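Beta-lactamase (Nostoc sp., PDB 6NHS) is a class D beta-lactamase that probably opens the beta-lactam ring of penicillin-type antibiotics through a covalent acyl-enzyme intermediate. Local coordinates at residues I33-I37 / A231-R237; L24-F28 / F47-N51. The contacts are given in a common frame with arbitrary orientation. Numbering follows the deposited sequence.

Interaction 1 (I33-I37 / A231-R237)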
loop_
_atom_site.group_PDB
_atom_site.type_symbol
_atom_site.label_atom_id
_atom_site.label_comp_id
_atom_site.label_asym_id
_atom_site.label_seq_id
_atom_site.Cartn_x
_atom_site.Cartn_y
_atom_site.Cartn_z
ATOM N N ILE A 33 -11.817 -1.933 -17.285
ATOM C CA ILE A 33 -11.864 -1.339 -15.956
ATOM C C ILE A 33 -11.604 0.159 -16.062
ATOM O O ILE A 33 -10.887 0.632 -16.952
ATOM C CB ILE A 33 -10.861 -1.998 -14.981
ATOM C CG1 ILE A 33 -9.456 -1.443 -15.197
ATOM C CG2 ILE A 33 -10.850 -3.517 -15.152
ATOM C CD1 ILE A 33 -8.441 -2.024 -14.262
ATOM N N LYS A 34 -12.211 0.908 -15.148
ATOM C CA LYS A 34 -11.985 2.338 -15.019
ATOM C C LYS A 34 -10.989 2.574 -13.896
ATOM O O LYS A 34 -11.105 1.972 -12.823
ATOM C CB LYS A 34 -13.293 3.074 -14.732
ATOM C CG LYS A 34 -14.348 2.896 -15.809
ATOM C CD LYS A 34 -15.558 3.774 -15.539
ATOM C CE LYS A 34 -16.600 3.642 -16.642
ATOM N NZ LYS A 34 -17.781 4.516 -16.385
ATOM N N GLY A 35 -10.008 3.434 -14.141
ATOM C CA GLY A 35 -9.042 3.733 -13.095
ATOM C C GLY A 35 -7.893 4.574 -13.601
ATOM O O GLY A 35 -8.007 5.270 -14.616
ATOM N N SER A 36 -6.776 4.487 -12.886
ATOM C CA SER A 36 -5.622 5.325 -13.167
ATOM C C SER A 36 -4.358 4.595 -12.756
ATOM O O SER A 36 -4.391 3.615 -12.003
ATOM C CB SER A 36 -5.707 6.662 -12.422
ATOM O OG SER A 36 -5.760 6.446 -11.021
ATOM N N ILE A 37 -3.230 5.099 -13.244
ATOM C CA ILE A 37 -1.930 4.649 -12.765
ATOM C C ILE A 37 -0.963 5.815 -12.860
ATOM O O ILE A 37 -1.053 6.648 -13.768
ATOM C CB ILE A 37 -1.411 3.411 -13.533
ATOM C CG1 ILE A 37 -0.157 2.850 -12.854
ATOM C CG2 ILE A 37 -1.124 3.744 -14.991
ATOM C CD1 ILE A 37 0.313 1.511 -13.406
ATOM N N ALA A 231 1.561 3.675 -8.437
ATOM C CA ALA A 231 0.303 3.653 -7.702
ATOM C C ALA A 231 -0.810 3.420 -8.709
ATOM O O ALA A 231 -1.010 4.235 -9.619
ATOM C CB ALA A 231 0.067 4.957 -6.928
ATOM N N THR A 232 -1.513 2.302 -8.552
ATOM C CA THR A 232 -2.643 1.938 -9.391
ATOM C C THR A 232 -3.923 2.040 -8.571
ATOM O O THR A 232 -3.969 1.608 -7.413
ATOM C CB THR A 232 -2.476 0.516 -9.948
ATOM O OG1 THR A 232 -1.364 0.484 -10.854
ATOM C CG2 THR A 232 -3.726 0.074 -10.687
ATOM N N ASN A 233 -4.961 2.618 -9.170
ATOM C CA ASN A 233 -6.228 2.838 -8.482
ATOM C C ASN A 233 -7.351 2.581 -9.472
ATOM O O ASN A 233 -7.389 3.211 -10.531
ATOM C CB ASN A 233 -6.305 4.267 -7.931
ATOM C CG ASN A 233 -7.520 4.491 -7.066
ATOM O OD1 ASN A 233 -8.628 4.667 -7.570
ATOM N ND2 ASN A 233 -7.318 4.489 -5.749
ATOM N N ILE A 234 -8.254 1.651 -9.143
ATOM C CA ILE A 234 -9.310 1.255 -10.069
ATOM C C ILE A 234 -10.651 1.170 -9.349
ATOM O O ILE A 234 -10.725 1.061 -8.124
ATOM C CB ILE A 234 -9.015 -0.103 -10.750
ATOM C CG1 ILE A 234 -9.085 -1.237 -9.717
ATOM C CG2 ILE A 234 -7.667 -0.080 -11.438
ATOM C CD1 ILE A 234 -9.142 -2.635 -10.335
ATOM N N ASP A 235 -11.719 1.207 -10.146
ATOM C CA ASP A 235 -13.037 0.801 -9.681
ATOM C C ASP A 235 -13.145 -0.720 -9.700
ATOM O O ASP A 235 -12.740 -1.372 -10.667
ATOM C CB ASP A 235 -14.135 1.385 -10.572
ATOM C CG ASP A 235 -14.272 2.893 -10.445
ATOM O OD1 ASP A 235 -13.611 3.500 -9.578
ATOM O OD2 ASP A 235 -15.056 3.465 -11.228
ATOM N N ILE A 236 -13.708 -1.287 -8.637
ATOM C CA ILE A 236 -14.025 -2.711 -8.581
ATOM C C ILE A 236 -15.541 -2.838 -8.514
ATOM O O ILE A 236 -16.162 -2.458 -7.513
ATOM C CB ILE A 236 -13.354 -3.407 -7.388
ATOM C CG1 ILE A 236 -11.836 -3.407 -7.557
ATOM C CG2 ILE A 236 -13.874 -4.839 -7.234
ATOM C CD1 ILE A 236 -11.101 -4.059 -6.405
ATOM N N ARG A 237 -16.146 -3.364 -9.580
ATOM C CA ARG A 237 -17.590 -3.555 -9.618
ATOM C C ARG A 237 -18.001 -5.018 -9.687
ATOM O O ARG A 237 -19.198 -5.315 -9.591
ATOM C CB ARG A 237 -18.198 -2.779 -10.796
ATOM C CG ARG A 237 -18.398 -1.296 -10.481
ATOM C CD ARG A 237 -18.952 -0.518 -11.662
ATOM N NE ARG A 237 -17.892 0.130 -12.428
ATOM C CZ ARG A 237 -17.471 1.374 -12.218
ATOM N NH1 ARG A 237 -18.026 2.109 -11.263
ATOM N NH2 ARG A 237 -16.498 1.884 -12.964
HETATM O O HOH W 1 -13.577 -0.843 -13.298
HETATM O O HOH W 2 -3.475 5.787 -9.829
#

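Interaction 2 (L24-F28 / F47-N51)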
loop_
_atom_site.group_PDB
_atom_site.type_symbol
_atom_site.label_atom_id
_atom_site.label_comp_id
_atom_site.label_asym_id
_atom_site.label_seq_id
_atom_site.Cartn_x
_atom_site.Cartn_y
_atom_site.Cartn_z
ATOM N N LEU A 24 -0.637 4.204 -21.748
ATOM C CA LEU A 24 -0.899 3.391 -20.568
ATOM C C LEU A 24 -2.385 3.147 -20.353
ATOM O O LEU A 24 -2.747 2.252 -19.586
ATOM C CB LEU A 24 -0.298 4.043 -19.322
ATOM C CG LEU A 24 1.229 4.061 -19.234
ATOM C CD1 LEU A 24 1.682 4.577 -17.874
ATOM C CD2 LEU A 24 1.813 2.674 -19.527
ATOM N N GLY A 25 -3.252 3.920 -21.005
ATOM C CA GLY A 25 -4.674 3.643 -20.919
ATOM C C GLY A 25 -5.113 2.409 -21.680
ATOM O O GLY A 25 -6.246 1.952 -21.488
ATOM N N ARG A 26 -4.242 1.858 -22.527
ATOM C CA ARG A 26 -4.626 0.719 -23.352
ATOM C C ARG A 26 -4.988 -0.489 -22.494
ATOM O O ARG A 26 -6.008 -1.147 -22.730
ATOM C CB ARG A 26 -3.499 0.379 -24.327
ATOM C CG ARG A 26 -3.814 -0.805 -25.214
ATOM C CD ARG A 26 -2.634 -1.202 -26.075
ATOM N NE ARG A 26 -2.724 -2.611 -26.446
ATOM C CZ ARG A 26 -2.089 -3.160 -27.476
ATOM N NH1 ARG A 26 -1.318 -2.414 -28.255
ATOM N NH2 ARG A 26 -2.235 -4.454 -27.731
ATOM N N SER A 27 -4.167 -0.790 -21.483
ATOM C CA SER A 27 -4.432 -1.950 -20.635
ATOM C C SER A 27 -5.768 -1.817 -19.915
ATOM O O SER A 27 -6.495 -2.804 -19.752
ATOM C CB SER A 27 -3.298 -2.128 -19.627
ATOM O OG SER A 27 -2.036 -1.946 -20.244
ATOM N N PHE A 28 -6.111 -0.601 -19.485
ATOM C CA PHE A 28 -7.362 -0.390 -18.762
ATOM C C PHE A 28 -8.565 -0.736 -19.630
ATOM O O PHE A 28 -9.481 -1.441 -19.195
ATOM C CB PHE A 28 -7.441 1.060 -18.272
ATOM C CG PHE A 28 -6.517 1.360 -17.125
ATOM C CD1 PHE A 28 -5.161 1.566 -17.341
ATOM C CD2 PHE A 28 -7.000 1.425 -15.828
ATOM C CE1 PHE A 28 -4.306 1.833 -16.284
ATOM C CE2 PHE A 28 -6.148 1.692 -14.763
ATOM C CZ PHE A 28 -4.802 1.893 -14.993
ATOM N N PHE A 47 7.452 11.368 -14.790
ATOM C CA PHE A 47 6.195 10.667 -14.571
ATOM C C PHE A 47 5.672 10.046 -15.859
ATOM O O PHE A 47 5.872 10.577 -16.952
ATOM C CB PHE A 47 5.119 11.610 -14.031
ATOM C CG PHE A 47 5.256 11.922 -12.583
ATOM C CD1 PHE A 47 4.937 10.976 -11.626
ATOM C CD2 PHE A 47 5.677 13.171 -12.170
ATOM C CE1 PHE A 47 5.045 11.265 -10.284
ATOM C CE2 PHE A 47 5.781 13.459 -10.827
ATOM C CZ PHE A 47 5.470 12.508 -9.885
ATOM N N TYR A 48 4.984 8.918 -15.706
ATOM C CA TYR A 48 4.153 8.317 -16.740
ATOM C C TYR A 48 2.811 8.011 -16.099
ATOM O O TYR A 48 2.765 7.538 -14.959
ATOM C CB TYR A 48 4.777 7.030 -17.311
ATOM C CG TYR A 48 6.184 7.216 -17.828
ATOM C CD1 TYR A 48 6.412 7.583 -19.145
ATOM C CD2 TYR A 48 7.282 7.024 -17.000
ATOM C CE1 TYR A 48 7.691 7.762 -19.624
ATOM C CE2 TYR A 48 8.570 7.202 -17.474
ATOM C CZ TYR A 48 8.763 7.571 -18.789
ATOM O OH TYR A 48 10.034 7.747 -19.279
ATOM N N GLU A 49 1.715 8.299 -16.800
ATOM C CA GLU A 49 0.438 8.122 -16.122
ATOM C C GLU A 49 -0.686 7.904 -17.120
ATOM O O GLU A 49 -0.572 8.219 -18.307
ATOM C CB GLU A 49 0.110 9.316 -15.214
ATOM C CG GLU A 49 -0.091 10.608 -15.939
ATOM C CD GLU A 49 -0.339 11.789 -15.009
ATOM O OE1 GLU A 49 -0.899 11.608 -13.902
ATOM O OE2 GLU A 49 0.030 12.910 -15.400
ATOM N N HIS A 50 -1.772 7.336 -16.602
ATOM C CA HIS A 50 -3.069 7.289 -17.259
ATOM C C HIS A 50 -4.095 7.862 -16.298
ATOM O O HIS A 50 -4.089 7.514 -15.112
ATOM C CB HIS A 50 -3.466 5.864 -17.641
ATOM C CG HIS A 50 -4.931 5.705 -17.907
ATOM N ND1 HIS A 50 -5.553 6.255 -19.009
ATOM C CD2 HIS A 50 -5.897 5.060 -17.212
ATOM C CE1 HIS A 50 -6.839 5.955 -18.978
ATOM N NE2 HIS A 50 -7.075 5.233 -17.896
ATOM N N ASN A 51 -4.967 8.732 -16.812
ATOM C CA ASN A 51 -6.041 9.343 -16.033
ATOM C C ASN A 51 -5.470 10.255 -14.950
ATOM O O ASN A 51 -5.573 9.959 -13.756
ATOM C CB ASN A 51 -6.943 8.265 -15.421
ATOM C CG ASN A 51 -8.262 8.819 -14.920
ATOM O OD1 ASN A 51 -8.453 10.029 -14.868
ATOM N ND2 ASN A 51 -9.175 7.932 -14.537
HETATM O O HOH W 3 -1.630 6.929 -21.044
#

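Interaction 1 (I33-I37 / A231-R237)
Lys34, Ser36 and Ile37 carry much of this antiparallel strand pairing, in which 35-37 and 231-236 run at 172° with their axes 4.6 Å apart. Start at Lys34, just ahead of the strand. Its O accepts a hydrogen bond from Asp235 N (2.9 Å), and a water joins its N to Asp235 O. The long side chain runs out alongside that of Arg237, with Lys34 CD 3.3 Å from Arg237 NH2. The two cations come close, Lys34 NZ being 4.5 Å from Arg237 NH2, but Asp235 supplies negative charge beside them: its OD2 forms a salt bridge with Arg237 NH2 (2.8 Å), while OD1 pairs with Arg54.

Ser36 makes the hydrogen-bonded pair with Asn233: Ser36 N to Asn233 O is 2.7 Å and Asn233 N to Ser36 O is 3.1 Å. Its OG, besides bonding to Asn55, reaches Ala231 O through a second water. Between Lys34 and Ser36 sits Gly35, whose CA is just 3.9 Å from Ile234 CA; a CB there would collide with Asn233 O, so the close approach needs a glycine.

Ile37 forms a non-hydrogen-bonded pair with Thr232, its CD1 3.2 Å from Thr232 OG1, which bonds to Thr249. Ile33 CD1 meets Ile234 CG2 at 3.5 Å.

In the central sheet, strand 35-41 separates edge strand 46-50 from 226-236, and 213-223 flanks the latter beyond. Helix 239-255 packs on Ile33, Ile37 and Thr232; on the opposite face helix 161-172 meets Ala231 and Asn233.

Interaction 2 (L24-F28 / F47-N51)
Leu24 opens the contact, near the short helix at the N-terminal end of the model. Its side chain heads for the strand and lies along the backbone there: Leu24 CD1 is 4.0 Å from Tyr48 CB and 3.9 Å from Glu49 N, and Leu24 CB is 4.0 Å from His50 CB. The direct contacts are packing, and the polar link is indirect. Leu24 N donates to a water at 3.0 Å, and that water donates in turn to Glu49 O at 3.2 Å.

Gly25 comes next, with its CA over one face of the His50 ring. That CA is 3.6 Å from the centroid of the His50 ring, 24° off the ring normal, which makes a CH-pi contact; the closest atoms are Gly25 CA and His50 ND1, at 3.4 Å. A CB at this position would clash with that ND1, so the histidine can come this near because the residue is glycine.

The helix then turns, and Phe28, one turn on from Leu24, brings its ring back to the same histidine. His50 CD2 lies over one face of the Phe28 ring, 3.6 Å from Phe28 CD1, with the ring planes oblique at 38° and the centroids 4.6 Å apart. His50 is thus the main strand residue here, touched by Leu24, Gly25 and Phe28 in turn.

Leu24 and Phe28 also rest on the C-terminal helix 239-255. Terminal helices packed together against one face of a central antiparallel sheet, here beside its outermost strand 46-50, are characteristic of the serine beta-lactamase and penicillin-binding protein fold.

Strand 35-41 joins the two contacts: it pairs with 226-236 in interaction 1 and with 46-50, the edge strand used by interaction 2. Gly35 O probably accepts a hydrogen bond from Asn51 ND2, and Ile37 O one from His50 N, so the two sites, centred about 10 Å apart, are directly joined. Interaction 1 is largely buried inside the sheet and rests on backbone hydrogen bonds, with charged side chains at one end. Interaction 2 lies farther from the chain's centre, is partly buried, and relies on apolar and aromatic packing plus one water. Helix 239-255 packs on both.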